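Local coordinates for acetoin utilization protein (Exiguobacterium sibiricum, PDB 2Q04) that probably transfers acyl groups as a member of the GNAT acetyltransferase family and may take part in acetoin utilization, at residues 53-58 with 75-80. Numbering follows the deposited sequence.
Sequences VEIAAL and YVTFLY
I55 projects from the last turn of helix 45-56 toward the sheet, between T77 and L79, two residues of strand 71-79 whose side chains lie on the same face of the sheet. Its methyl CD1 lies 4.1 Å from CB of T77. Farther back on the same branch, I55 CG1 meets L79 CD1 at 4.1 Å. The isoleucine crosses both neighbours at about a right angle. The other branch, CG2 of I55, is anti to the backbone N, which turns this methyl to the strand backbone, 3.7 Å from O of F78 in a van der Waals contact. L58, just past the helix, adds a lighter apolar contact, its CD1 4.2 Å from CB of L79. This is helix-on-sheet packing within the GNAT-family region: the helix leads into the hairpin of strands 62-68 and 71-79 and lies over one face of it, and I63 of the first strand also touches I55 and T77. An alanine in place of I55 would probably open a gap beside T77, leave CD1 of L79 without its isoleucine neighbour and remove the methyl that lies against O of F78. No hydrogen bond joins the two segments. OG1 of T77 is hydrogen-bonded to the backbone N of A100 on the adjoining strand 95-103, while CB and CG2 of T77 face CD1 of I55. F78 packs on the other face, against L98 and S120.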
loop_
_atom_site.group_PDB
_atom_site.type_symbol
_atom_site.label_atom_id
_atom_site.label_comp_id
_atom_site.label_asym_id
_atom_site.label_seq_id
_atom_site.Cartn_x
_atom_site.Cartn_y
_atom_site.Cartn_z
ATOM N N VAL A 53 13.239 2.144 -4.710
ATOM C CA VAL A 53 13.876 3.195 -5.478
ATOM C C VAL A 53 13.260 3.277 -6.876
ATOM O O VAL A 53 12.937 4.364 -7.357
ATOM C CB VAL A 53 15.406 2.950 -5.604
ATOM C CG1 VAL A 53 16.018 3.897 -6.614
ATOM C CG2 VAL A 53 16.092 3.103 -4.238
ATOM N N GLU A 54 13.079 2.118 -7.509
ATOM C CA GLU A 54 12.510 2.049 -8.851
ATOM C C GLU A 54 11.101 2.575 -8.892
ATOM O O GLU A 54 10.730 3.276 -9.811
ATOM C CB GLU A 54 12.532 0.624 -9.362
ATOM C CG GLU A 54 13.883 0.187 -9.887
ATOM C CD GLU A 54 13.903 -1.258 -10.302
ATOM O OE1 GLU A 54 12.903 -1.970 -10.042
ATOM O OE2 GLU A 54 14.921 -1.689 -10.889
ATOM N N ILE A 55 10.303 2.202 -7.909
ATOM C CA ILE A 55 8.941 2.689 -7.821
ATOM C C ILE A 55 8.924 4.218 -7.704
ATOM O O ILE A 55 8.174 4.889 -8.409
ATOM C CB ILE A 55 8.198 2.071 -6.615
ATOM C CG1 ILE A 55 7.891 0.586 -6.882
ATOM C CG2 ILE A 55 6.903 2.832 -6.337
ATOM C CD1 ILE A 55 7.372 -0.178 -5.647
ATOM N N ALA A 56 9.784 4.759 -6.831
ATOM C CA ALA A 56 9.875 6.209 -6.626
ATOM C C ALA A 56 10.200 6.938 -7.920
ATOM O O ALA A 56 9.807 8.087 -8.104
ATOM C CB ALA A 56 10.910 6.516 -5.592
ATOM N N ALA A 57 10.922 6.263 -8.816
ATOM C CA ALA A 57 11.331 6.850 -10.096
ATOM C C ALA A 57 10.190 6.900 -11.126
ATOM O O ALA A 57 10.322 7.539 -12.164
ATOM C CB ALA A 57 12.514 6.079 -10.669
ATOM N N LEU A 58 9.093 6.201 -10.857
ATOM C CA LEU A 58 7.960 6.185 -11.784
ATOM C C LEU A 58 7.200 7.506 -11.753
ATOM O O LEU A 58 7.121 8.170 -10.706
ATOM C CB LEU A 58 7.007 5.043 -11.450
ATOM C CG LEU A 58 7.551 3.630 -11.636
ATOM C CD1 LEU A 58 6.584 2.613 -11.021
ATOM C CD2 LEU A 58 7.802 3.327 -13.123
ATOM N N TYR A 75 7.595 1.185 5.313
ATOM C CA TYR A 75 7.269 1.899 4.096
ATOM C C TYR A 75 5.880 1.545 3.600
ATOM O O TYR A 75 5.286 0.551 4.021
ATOM C CB TYR A 75 8.284 1.576 3.006
ATOM C CG TYR A 75 8.292 0.113 2.599
ATOM C CD1 TYR A 75 7.366 -0.382 1.680
ATOM C CD2 TYR A 75 9.235 -0.776 3.130
ATOM C CE1 TYR A 75 7.370 -1.723 1.305
ATOM C CE2 TYR A 75 9.247 -2.117 2.762
ATOM C CZ TYR A 75 8.311 -2.585 1.848
ATOM O OH TYR A 75 8.314 -3.906 1.476
ATOM N N VAL A 76 5.375 2.364 2.687
ATOM C CA VAL A 76 4.158 2.070 1.986
ATOM C C VAL A 76 4.313 2.586 0.566
ATOM O O VAL A 76 4.829 3.695 0.357
ATOM C CB VAL A 76 2.916 2.708 2.677
ATOM C CG1 VAL A 76 3.034 4.224 2.720
ATOM C CG2 VAL A 76 1.642 2.289 1.967
ATOM N N THR A 77 3.912 1.758 -0.420
ATOM C CA THR A 77 4.162 2.064 -1.844
ATOM C C THR A 77 2.885 2.324 -2.616
ATOM O O THR A 77 1.837 1.769 -2.304
ATOM C CB THR A 77 4.902 0.915 -2.543
ATOM O OG1 THR A 77 4.000 -0.181 -2.759
ATOM C CG2 THR A 77 6.082 0.452 -1.718
ATOM N N PHE A 78 2.988 3.186 -3.636
ATOM C CA PHE A 78 1.878 3.468 -4.534
ATOM C C PHE A 78 2.384 3.506 -5.930
ATOM O O PHE A 78 3.432 4.084 -6.199
ATOM C CB PHE A 78 1.231 4.806 -4.203
ATOM C CG PHE A 78 0.662 4.869 -2.863
ATOM C CD1 PHE A 78 -0.665 4.534 -2.642
ATOM C CD2 PHE A 78 1.449 5.248 -1.777
ATOM C CE1 PHE A 78 -1.205 4.576 -1.357
ATOM C CE2 PHE A 78 0.919 5.297 -0.502
ATOM C CZ PHE A 78 -0.413 4.967 -0.291
ATOM N N LEU A 79 1.644 2.881 -6.834
ATOM C CA LEU A 79 1.982 2.883 -8.250
ATOM C C LEU A 79 0.806 2.347 -9.022
ATOM O O LEU A 79 -0.179 1.888 -8.424
ATOM C CB LEU A 79 3.230 2.019 -8.517
ATOM C CG LEU A 79 3.125 0.509 -8.231
ATOM C CD1 LEU A 79 4.340 -0.215 -8.797
ATOM C CD2 LEU A 79 2.967 0.221 -6.723
ATOM N N TYR A 80 0.889 2.390 -10.348
ATOM C CA TYR A 80 -0.171 1.829 -11.177
ATOM C C TYR A 80 -0.174 0.322 -11.062
ATOM O O TYR A 80 0.877 -0.287 -10.882
ATOM C CB TYR A 80 -0.015 2.247 -12.640
ATOM C CG TYR A 80 -0.484 3.654 -12.927
ATOM C CD1 TYR A 80 -1.701 4.117 -12.428
ATOM C CD2 TYR A 80 0.243 4.491 -13.758
ATOM C CE1 TYR A 80 -2.139 5.382 -12.691
ATOM C CE2 TYR A 80 -0.194 5.771 -14.039
ATOM C CZ TYR A 80 -1.390 6.211 -13.508
ATOM O OH TYR A 80 -1.840 7.486 -13.784
#